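Local structure of tudor and KH domain-containing protein homolog (Bombyx mori, 5VQH) at residues D49-H54 against A132-L137; I23-S28 against I212-V217; E177-V182 against G221-G226; Q107-F112 against H125-L130. The protein binds symmetrically dimethylated arginines of the Piwi proteins Siwi and Ago3 through this extended Tudor domain, and takes part in primary piRNA biogenesis that represses transposons. All blocks are in the same frame, centred on the assembly; numbering follows the deposited sequence.

Contact 1: residues D49-H54 against A132-L137; sequences DDLVAH and ADLLRL
L51 of helix 43-59 packs against L134 and L137. The tight spot is the pair of methyls L51 CD1 and L134 CD2, 3.6 Å apart. The two leucine side chains meet at a slant. L51 holds CG anti to its backbone N (chi1 179°), which turns its branched end toward the 3-10 turn. CD1 meets the L134 methyl. The other branch, L51 CD2, lies between two neighbours, 4.1 Å from L134 O and 4.2 Å from L137 CD2. L134 is buried, and its CD2 is the methyl that reaches the helix.

The other side is looser. H54, one turn after L51, meets L134 at the exposed margin. Its ND1 stands 4.3 Å from L134 CD2, with the methyl oblique to the ring. D133 lies nearby, but H54 ND1 and D133 OD2 are 5.6 Å apart and not in contact. No hydrogen bond joins the two segments.

The 3-10 turn 132-135 follows strand 128-129 of the Tudor sheet. L134 also packs on M55 and Y59 of helix 43-59, and L137 on Q44 and Q47. R91 of strand 89-98 touches L51 and donates hydrogen bonds to the carbonyls of L134 and L137, tying this loop to both helix and sheet.

Contact 2: residues I23-S28 against I212-V217; sequences IEVYVS and IKLFDV
L214 has CG anti to its carbonyl carbon (chi1 -75°), and this swings its two methyls towards V25 and V27. In V27 a chi1 of 174° puts CG2 beside the backbone N, and this branch meets L214. V25 also uses CG2.

The leucine fork is shared between the two valines. L214 CD2 lies 3.9 Å from V25 CG2. L214 CD1 lies 4.0 Å from V27 CG2. V25 meets the leucine at about a right angle, and V27 meets it at a slant. V25 and V27 are alternate residues, with side chains on the same side of strand 23-30. Y26 between them turns away and packs edge-to-face on W185.

All three touching residues are buried. The nearest CA atoms, those of V25 and L214, are 9.0 Å apart, and no hydrogen bond crosses between the segments. Strand 187-198 pairs antiparallel with both strands. V25 also touches V38 of strand 35-40, while V27 and L214 both touch T180.

S28, at the end of the segment, belongs to the dimethylarginine pocket, and its OG is hydrogen-bonded to the carbonyl of Y116. Strands 23-30, 35-40, 142-146, 207-217 and 187-198 pair in turn and close a five-strand barrel. V25, V27 and L214 pack on its inner side. This is consistent with the SN-like (OB-fold) part of an extended Tudor domain.

Contact 3: residues E177-V182 against G221-G226; sequences EELTQV and GELDVG
L179 and V225 form the first shell. L179 CB lies 3.7 Å from V225 CG1, and its CD1 is 3.8 Å from the same methyl. The two side chains run past each other in opposite directions, so the base of the leucine as well as its end is in contact. L179 CD1 also rests 3.7 Å from the carbonyl O of V225. V225 has CG1 anti to its backbone N (chi1 170°), which sets this methyl against the leucine. Around the pair the packing is lighter. T180 CG2 comes within 4.3 Å of V225 CG1. L223 CD2 is 4.4 Å from L179 CD2.

The next shell fixes the two backbones. Helix 170-179 closes with a Schellman motif, in which Q181 takes positive phi. V182 N bonds back to E177 O, and Q181 N to E178 O. T180 OG1 bonds to the carbonyl of F176, while T180 itself packs on V27 of strand 23-30. On the other segment D224 is the N-cap of helix 225-231, with OD1 bonded to A227 N. Strand 222-224 is held on strand 207-217 by backbone bonds of L223 with D216 and of V225 with L214. V228 and L229, further along helix 225-231, continue the packing on L179.

The contact is largely apolar, with a methyl also resting on the V225 carbonyl O. No hydrogen bond spans it. Its polar bonding lies within each segment or with outside neighbours. Across the two segments the contact rests on van der Waals packing rather than directional bonds.

Contact 4: residues Q107-F112 against H125-L130; sequences QVADVF and HELCEL
L127 points at strand 108-113 and divides its two methyls between A109 and V111. L127 CD1 sits 4.2 Å from A109 CB. L127 CD2 is 4.5 Å from V111 CG1, a looser approach. With chi1 at -51° the CG of L127 sits beside the backbone N, and both methyls face the strand. A109 and V111 alternate along that strand and both turn their CB towards L127. D110 between them faces the other way, and its OD2 is hydrogen-bonded to H95 ND1.

The backbones stay apart. A109 and L127 have the nearest CA atoms, 9.1 Å from each other. A109 is paired with V122 of strand 119-123 by backbone bonds. V111 packs on A92 of strand 89-98, and L127 on V122 and on A81 of strand 78-82. The side chains thus pack between strands 108-113, 119-123, 89-98 and 78-82, consistent with the core of the Tudor barrel.

A109, V111 and L127 are shielded from solvent. They offer only carbon atoms to one another, and the segments share no direct polar bond. The chemistry is that of loose, purely hydrophobic packing.

Overall arrangement
The contacts fall into two groups in different parts of the molecule. Contacts 1 and 4 belong to the Tudor part, with centres 18 Å apart, and touch through L135 and L130. Contacts 2 and 3 have centres 8 Å apart. Both reach the same mixed sheet, contact 3 through strand 222-224, which neighbours strand 207-217 of contact 2. Contacts 2 and 4 lie on opposite sides of the chain's centre, with centres 31 Å apart. Along the sequence, contact 2 encloses contact 1, which encloses contact 4; contact 3 opens later and crosses contact 2. The mixed sheet thus joins chain from before and after the Tudor sheet, and both parts supply residues to the dimethylarginine pocket.

Contact 1: residues D49-H54 against A132-L137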
# COMPACT_ATOMS: atom_id res chain seq x y z
N ASP A 49 -1.36 5.45 13.62
CA ASP A 49 -0.32 6.23 14.31
C ASP A 49 0.04 5.66 15.69
O ASP A 49 1.19 5.56 16.05
CB ASP A 49 -0.76 7.67 14.50
CG ASP A 49 -0.78 8.48 13.20
OD1 ASP A 49 -0.34 7.99 12.13
OD2 ASP A 49 -1.25 9.65 13.27
N ASP A 50 -0.96 5.31 16.47
CA ASP A 50 -0.71 4.84 17.82
C ASP A 50 -0.06 3.49 17.79
O ASP A 50 0.80 3.18 18.63
CB ASP A 50 -2.03 4.75 18.59
CG ASP A 50 -2.59 6.10 18.93
OD1 ASP A 50 -1.74 7.01 19.08
OD2 ASP A 50 -3.84 6.26 19.01
N LEU A 51 -0.52 2.68 16.84
CA LEU A 51 0.00 1.34 16.66
C LEU A 51 1.48 1.35 16.23
O LEU A 51 2.26 0.55 16.71
CB LEU A 51 -0.86 0.56 15.68
CG LEU A 51 -0.43 -0.88 15.36
CD1 LEU A 51 -0.34 -1.70 16.62
CD2 LEU A 51 -1.39 -1.55 14.39
N VAL A 52 1.86 2.25 15.35
CA VAL A 52 3.25 2.32 14.90
C VAL A 52 4.15 2.67 16.06
O VAL A 52 5.21 2.10 16.22
CB VAL A 52 3.45 3.37 13.78
CG1 VAL A 52 4.91 3.52 13.41
CG2 VAL A 52 2.69 2.97 12.53
N ALA A 53 3.74 3.66 16.84
CA ALA A 53 4.47 4.10 18.02
C ALA A 53 4.59 3.00 19.04
O ALA A 53 5.62 2.79 19.64
CB ALA A 53 3.73 5.26 18.67
N HIS A 54 3.51 2.29 19.27
CA HIS A 54 3.57 1.19 20.20
C HIS A 54 4.50 0.06 19.71
O HIS A 54 5.38 -0.41 20.45
CB HIS A 54 2.16 0.68 20.44
CG HIS A 54 2.08 -0.38 21.48
ND1 HIS A 54 0.99 -1.22 21.60
CD2 HIS A 54 2.95 -0.75 22.45
CE1 HIS A 54 1.19 -2.05 22.61
NE2 HIS A 54 2.37 -1.79 23.14
N ALA A 132 -0.12 -11.23 18.76
CA ALA A 132 -1.45 -11.41 18.19
C ALA A 132 -2.41 -10.22 18.36
O ALA A 132 -3.24 -9.97 17.49
CB ALA A 132 -2.08 -12.69 18.74
N ASP A 133 -2.31 -9.49 19.46
CA ASP A 133 -3.21 -8.34 19.65
C ASP A 133 -2.94 -7.19 18.66
O ASP A 133 -3.81 -6.34 18.41
CB ASP A 133 -3.14 -7.82 21.09
CG ASP A 133 -1.81 -7.22 21.43
OD1 ASP A 133 -0.80 -7.90 21.20
OD2 ASP A 133 -1.77 -6.07 21.93
N LEU A 134 -1.75 -7.18 18.07
CA LEU A 134 -1.45 -6.18 17.08
C LEU A 134 -2.17 -6.40 15.74
O LEU A 134 -2.10 -5.55 14.86
CB LEU A 134 0.04 -6.12 16.89
CG LEU A 134 0.80 -5.89 18.20
CD1 LEU A 134 2.28 -6.10 17.93
CD2 LEU A 134 0.59 -4.49 18.78
N LEU A 135 -2.86 -7.52 15.59
CA LEU A 135 -3.66 -7.74 14.39
C LEU A 135 -5.07 -7.11 14.44
O LEU A 135 -5.81 -7.16 13.43
CB LEU A 135 -3.84 -9.23 14.16
CG LEU A 135 -2.58 -10.01 13.85
CD1 LEU A 135 -2.80 -11.49 14.09
CD2 LEU A 135 -2.21 -9.76 12.41
N ARG A 136 -5.44 -6.56 15.58
CA ARG A 136 -6.79 -6.09 15.75
C ARG A 136 -7.17 -5.04 14.73
O ARG A 136 -8.19 -5.15 14.10
CB ARG A 136 -6.99 -5.51 17.14
CG ARG A 136 -7.10 -6.55 18.24
CD ARG A 136 -7.18 -5.82 19.57
NE ARG A 136 -6.97 -6.72 20.71
CZ ARG A 136 -6.64 -6.31 21.94
NH1 ARG A 136 -6.46 -5.02 22.20
NH2 ARG A 136 -6.48 -7.21 22.91
N LEU A 137 -6.35 -4.00 14.58
CA LEU A 137 -6.71 -2.95 13.66
C LEU A 137 -6.65 -3.43 12.20
O LEU A 137 -5.74 -4.12 11.77
CB LEU A 137 -5.82 -1.75 13.89
CG LEU A 137 -5.96 -0.62 12.87
CD1 LEU A 137 -7.28 0.06 13.07
CD2 LEU A 137 -4.82 0.38 13.01

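Contact 2: residues I23-S28 against I212-V217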
# COMPACT_ATOMS: atom_id res chain seq x y z
N ILE A 23 -15.34 9.68 -1.42
CA ILE A 23 -14.78 9.72 -0.07
C ILE A 23 -13.40 10.32 -0.05
O ILE A 23 -12.81 10.61 -1.09
CB ILE A 23 -14.71 8.32 0.57
CG1 ILE A 23 -13.95 7.35 -0.31
CG2 ILE A 23 -16.11 7.80 0.82
CD1 ILE A 23 -13.31 6.26 0.51
N GLU A 24 -12.89 10.53 1.15
CA GLU A 24 -11.59 11.10 1.31
C GLU A 24 -10.56 10.04 1.70
O GLU A 24 -10.81 9.18 2.57
CB GLU A 24 -11.67 12.18 2.35
CG GLU A 24 -11.46 13.59 1.84
CD GLU A 24 -11.82 14.60 2.92
OE1 GLU A 24 -10.88 15.13 3.59
OE2 GLU A 24 -13.07 14.78 3.13
N VAL A 25 -9.39 10.12 1.06
CA VAL A 25 -8.31 9.13 1.18
C VAL A 25 -6.98 9.83 1.16
O VAL A 25 -6.89 10.95 0.68
CB VAL A 25 -8.31 8.16 -0.00
CG1 VAL A 25 -9.64 7.42 -0.12
CG2 VAL A 25 -8.03 8.87 -1.31
N TYR A 26 -5.95 9.19 1.72
CA TYR A 26 -4.53 9.56 1.50
C TYR A 26 -3.96 8.49 0.58
O TYR A 26 -4.26 7.30 0.77
CB TYR A 26 -3.74 9.53 2.78
CG TYR A 26 -4.28 10.37 3.90
CD1 TYR A 26 -4.26 11.77 3.83
CD2 TYR A 26 -4.76 9.78 5.05
CE1 TYR A 26 -4.77 12.56 4.86
CE2 TYR A 26 -5.24 10.54 6.10
CZ TYR A 26 -5.24 11.93 6.01
OH TYR A 26 -5.71 12.66 7.06
N VAL A 27 -3.17 8.89 -0.41
CA VAL A 27 -2.40 7.93 -1.20
C VAL A 27 -1.14 7.63 -0.41
O VAL A 27 -0.40 8.53 -0.01
CB VAL A 27 -2.06 8.48 -2.55
CG1 VAL A 27 -1.15 7.53 -3.30
CG2 VAL A 27 -3.34 8.71 -3.33
N SER A 28 -0.99 6.37 -0.08
CA SER A 28 -0.00 5.99 0.91
C SER A 28 1.20 5.37 0.26
O SER A 28 2.29 5.50 0.76
CB SER A 28 -0.61 5.04 1.96
OG SER A 28 -1.34 3.98 1.40
N ILE A 212 -10.50 4.20 -9.54
CA ILE A 212 -10.99 5.42 -8.94
C ILE A 212 -10.43 6.61 -9.65
O ILE A 212 -9.44 6.49 -10.37
CB ILE A 212 -10.54 5.57 -7.50
CG1 ILE A 212 -9.06 5.78 -7.44
CG2 ILE A 212 -10.90 4.35 -6.72
CD1 ILE A 212 -8.55 5.75 -6.02
N LYS A 213 -11.07 7.76 -9.43
CA LYS A 213 -10.55 9.03 -9.86
C LYS A 213 -10.26 9.83 -8.62
O LYS A 213 -11.00 9.78 -7.65
CB LYS A 213 -11.55 9.75 -10.77
CG LYS A 213 -11.73 9.03 -12.09
CD LYS A 213 -12.57 9.81 -13.09
CE LYS A 213 -12.79 8.96 -14.33
NZ LYS A 213 -13.63 9.58 -15.40
N LEU A 214 -9.18 10.59 -8.66
CA LEU A 214 -8.76 11.30 -7.52
C LEU A 214 -8.81 12.80 -7.75
O LEU A 214 -8.36 13.28 -8.79
CB LEU A 214 -7.34 10.89 -7.19
CG LEU A 214 -7.14 9.52 -6.55
CD1 LEU A 214 -5.66 9.18 -6.59
CD2 LEU A 214 -7.61 9.58 -5.11
N PHE A 215 -9.29 13.54 -6.75
CA PHE A 215 -9.44 14.97 -6.88
C PHE A 215 -8.81 15.70 -5.70
O PHE A 215 -8.98 15.30 -4.57
CB PHE A 215 -10.91 15.32 -7.02
CG PHE A 215 -11.59 14.60 -8.17
CD1 PHE A 215 -11.68 15.17 -9.42
CD2 PHE A 215 -12.17 13.35 -7.99
CE1 PHE A 215 -12.31 14.54 -10.46
CE2 PHE A 215 -12.79 12.70 -9.02
CZ PHE A 215 -12.86 13.30 -10.27
N ASP A 216 -8.04 16.74 -5.98
CA ASP A 216 -7.47 17.63 -4.95
C ASP A 216 -8.43 18.79 -4.87
O ASP A 216 -8.31 19.74 -5.64
CB ASP A 216 -6.07 18.10 -5.35
CG ASP A 216 -5.35 18.88 -4.25
OD1 ASP A 216 -5.99 19.22 -3.23
OD2 ASP A 216 -4.13 19.16 -4.44
N VAL A 217 -9.40 18.69 -3.95
CA VAL A 217 -10.52 19.61 -3.92
C VAL A 217 -10.16 20.84 -3.13
O VAL A 217 -9.43 20.76 -2.18
CB VAL A 217 -11.76 18.96 -3.28
CG1 VAL A 217 -13.00 19.83 -3.47
CG2 VAL A 217 -12.05 17.62 -3.92

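Contact 3: residues E177-V182 against G221-G226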
# COMPACT_ATOMS: atom_id res chain seq x y z
N GLU A 177 3.08 10.68 -8.57
CA GLU A 177 3.45 10.76 -7.18
C GLU A 177 3.42 12.20 -6.68
O GLU A 177 3.22 12.45 -5.50
CB GLU A 177 4.82 10.15 -6.93
CG GLU A 177 4.91 8.67 -7.25
CD GLU A 177 6.22 8.03 -6.79
OE1 GLU A 177 6.89 8.59 -5.90
OE2 GLU A 177 6.60 6.96 -7.30
N GLU A 178 3.64 13.16 -7.57
CA GLU A 178 3.65 14.57 -7.14
C GLU A 178 2.21 15.00 -6.97
O GLU A 178 1.87 15.59 -5.95
CB GLU A 178 4.36 15.49 -8.14
CG GLU A 178 5.89 15.41 -8.10
CD GLU A 178 6.58 15.79 -9.45
OE1 GLU A 178 6.02 16.58 -10.25
OE2 GLU A 178 7.70 15.29 -9.72
N LEU A 179 1.37 14.69 -7.95
CA LEU A 179 -0.01 15.13 -7.92
C LEU A 179 -0.76 14.56 -6.72
O LEU A 179 -1.55 15.28 -6.11
CB LEU A 179 -0.74 14.73 -9.20
CG LEU A 179 -0.25 15.36 -10.49
CD1 LEU A 179 -0.88 14.69 -11.69
CD2 LEU A 179 -0.56 16.84 -10.46
N THR A 180 -0.51 13.29 -6.38
CA THR A 180 -1.14 12.66 -5.19
C THR A 180 -0.42 13.01 -3.91
O THR A 180 -0.95 12.72 -2.82
CB THR A 180 -1.18 11.12 -5.28
OG1 THR A 180 0.16 10.58 -5.28
CG2 THR A 180 -1.93 10.65 -6.53
N GLN A 181 0.78 13.59 -4.02
CA GLN A 181 1.63 13.81 -2.84
C GLN A 181 1.69 12.56 -1.98
O GLN A 181 1.44 12.59 -0.78
CB GLN A 181 1.13 15.00 -2.01
CG GLN A 181 0.94 16.24 -2.86
CD GLN A 181 0.93 17.52 -2.05
OE1 GLN A 181 0.79 17.51 -0.83
NE2 GLN A 181 1.09 18.64 -2.74
N VAL A 182 2.02 11.46 -2.63
CA VAL A 182 2.15 10.17 -1.98
C VAL A 182 2.94 10.26 -0.70
O VAL A 182 3.92 10.98 -0.64
CB VAL A 182 2.79 9.13 -2.92
CG1 VAL A 182 4.18 9.57 -3.37
CG2 VAL A 182 2.80 7.75 -2.25
N GLY A 221 -12.15 24.85 -6.83
CA GLY A 221 -12.67 23.71 -7.58
C GLY A 221 -11.79 22.51 -7.41
O GLY A 221 -11.23 22.30 -6.34
N GLU A 222 -11.64 21.73 -8.47
CA GLU A 222 -10.98 20.42 -8.37
C GLU A 222 -9.87 20.17 -9.38
O GLU A 222 -10.03 20.39 -10.59
CB GLU A 222 -11.99 19.32 -8.60
CG GLU A 222 -12.91 19.07 -7.43
CD GLU A 222 -14.12 18.30 -7.88
OE1 GLU A 222 -14.09 17.83 -9.04
OE2 GLU A 222 -15.08 18.17 -7.09
N LEU A 223 -8.78 19.63 -8.86
CA LEU A 223 -7.74 19.08 -9.70
C LEU A 223 -8.04 17.62 -9.89
O LEU A 223 -8.03 16.87 -8.92
CB LEU A 223 -6.40 19.25 -8.99
CG LEU A 223 -5.16 19.07 -9.86
CD1 LEU A 223 -3.94 19.70 -9.19
CD2 LEU A 223 -4.93 17.59 -10.12
N ASP A 224 -8.29 17.21 -11.13
CA ASP A 224 -8.50 15.82 -11.46
C ASP A 224 -7.17 15.18 -11.84
O ASP A 224 -6.62 15.43 -12.91
CB ASP A 224 -9.46 15.74 -12.64
CG ASP A 224 -9.73 14.31 -13.09
OD1 ASP A 224 -8.82 13.44 -12.95
OD2 ASP A 224 -10.85 14.09 -13.59
N VAL A 225 -6.65 14.31 -10.99
CA VAL A 225 -5.25 13.88 -11.12
C VAL A 225 -5.00 13.16 -12.45
O VAL A 225 -4.05 13.45 -13.15
CB VAL A 225 -4.81 13.02 -9.95
CG1 VAL A 225 -3.45 12.37 -10.20
CG2 VAL A 225 -4.73 13.88 -8.73
N GLY A 226 -5.89 12.28 -12.80
CA GLY A 226 -5.80 11.61 -14.08
C GLY A 226 -5.97 12.55 -15.26
O GLY A 226 -5.42 12.31 -16.32

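Contact 4: residues Q107-F112 against H125-L130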
# COMPACT_ATOMS: atom_id res chain seq x y z
N GLN A 107 18.87 -15.02 4.04
CA GLN A 107 17.84 -14.89 3.06
C GLN A 107 17.25 -13.52 3.24
O GLN A 107 17.35 -12.90 4.30
CB GLN A 107 16.76 -15.92 3.24
CG GLN A 107 17.11 -17.25 2.66
CD GLN A 107 17.57 -18.20 3.70
OE1 GLN A 107 16.78 -18.68 4.52
NE2 GLN A 107 18.86 -18.49 3.69
N VAL A 108 16.63 -13.06 2.17
CA VAL A 108 16.03 -11.76 2.16
C VAL A 108 14.56 -11.96 1.77
O VAL A 108 14.21 -12.78 0.89
CB VAL A 108 16.82 -10.79 1.25
CG1 VAL A 108 16.94 -11.31 -0.16
CG2 VAL A 108 16.16 -9.43 1.22
N ALA A 109 13.68 -11.27 2.49
CA ALA A 109 12.24 -11.43 2.27
C ALA A 109 11.68 -10.19 1.59
O ALA A 109 12.03 -9.08 1.96
CB ALA A 109 11.56 -11.65 3.58
N ASP A 110 10.87 -10.39 0.58
CA ASP A 110 10.18 -9.32 -0.06
C ASP A 110 8.96 -9.17 0.80
O ASP A 110 8.13 -10.07 0.82
CB ASP A 110 9.80 -9.75 -1.48
CG ASP A 110 8.91 -8.76 -2.18
OD1 ASP A 110 8.67 -7.67 -1.63
OD2 ASP A 110 8.42 -9.10 -3.29
N VAL A 111 8.85 -8.05 1.53
CA VAL A 111 7.69 -7.78 2.41
C VAL A 111 6.79 -6.62 1.97
O VAL A 111 7.25 -5.62 1.44
CB VAL A 111 8.11 -7.54 3.87
CG1 VAL A 111 8.96 -8.70 4.35
CG2 VAL A 111 8.87 -6.25 4.04
N PHE A 112 5.50 -6.81 2.16
CA PHE A 112 4.48 -5.84 1.82
C PHE A 112 3.96 -5.22 3.11
O PHE A 112 3.35 -5.93 3.94
CB PHE A 112 3.38 -6.56 1.11
CG PHE A 112 2.16 -5.75 0.87
CD1 PHE A 112 2.12 -4.81 -0.14
CD2 PHE A 112 1.00 -5.97 1.59
CE1 PHE A 112 0.97 -4.10 -0.40
CE2 PHE A 112 -0.15 -5.25 1.33
CZ PHE A 112 -0.17 -4.33 0.34
N HIS A 125 16.65 -12.00 8.98
CA HIS A 125 17.24 -11.96 10.32
C HIS A 125 16.56 -10.93 11.22
O HIS A 125 16.48 -11.11 12.43
CB HIS A 125 18.74 -11.66 10.21
CG HIS A 125 19.41 -11.50 11.53
ND1 HIS A 125 19.62 -10.26 12.12
CD2 HIS A 125 19.90 -12.41 12.40
CE1 HIS A 125 20.21 -10.42 13.28
NE2 HIS A 125 20.39 -11.72 13.48
N GLU A 126 16.06 -9.84 10.64
CA GLU A 126 15.58 -8.74 11.45
C GLU A 126 14.06 -8.68 11.55
O GLU A 126 13.53 -7.73 12.10
CB GLU A 126 16.16 -7.41 10.92
CG GLU A 126 15.73 -7.02 9.50
CD GLU A 126 16.48 -5.80 8.99
OE1 GLU A 126 16.29 -4.71 9.58
OE2 GLU A 126 17.25 -5.95 8.00
N LEU A 127 13.35 -9.67 11.03
CA LEU A 127 11.89 -9.79 11.25
C LEU A 127 11.59 -10.43 12.62
O LEU A 127 12.42 -11.19 13.16
CB LEU A 127 11.23 -10.62 10.14
CG LEU A 127 11.52 -10.25 8.68
CD1 LEU A 127 11.00 -11.33 7.74
CD2 LEU A 127 10.90 -8.91 8.36
N CYS A 128 10.42 -10.11 13.18
CA CYS A 128 10.01 -10.66 14.44
C CYS A 128 8.63 -11.20 14.33
O CYS A 128 7.90 -10.82 13.42
CB CYS A 128 10.02 -9.58 15.51
SG CYS A 128 11.66 -9.12 16.05
N GLU A 129 8.25 -12.09 15.24
CA GLU A 129 6.88 -12.54 15.28
C GLU A 129 6.01 -11.35 15.72
O GLU A 129 6.35 -10.62 16.65
CB GLU A 129 6.69 -13.69 16.26
CG GLU A 129 5.24 -14.21 16.32
CD GLU A 129 4.58 -14.15 17.71
OE1 GLU A 129 5.31 -14.10 18.74
OE2 GLU A 129 3.33 -14.16 17.79
N LEU A 130 4.90 -11.19 15.03
CA LEU A 130 3.89 -10.21 15.40
C LEU A 130 2.98 -10.73 16.54
O LEU A 130 2.25 -11.68 16.36
CB LEU A 130 3.06 -9.79 14.18
CG LEU A 130 2.10 -8.61 14.43
CD1 LEU A 130 2.83 -7.32 14.81
CD2 LEU A 130 1.17 -8.37 13.25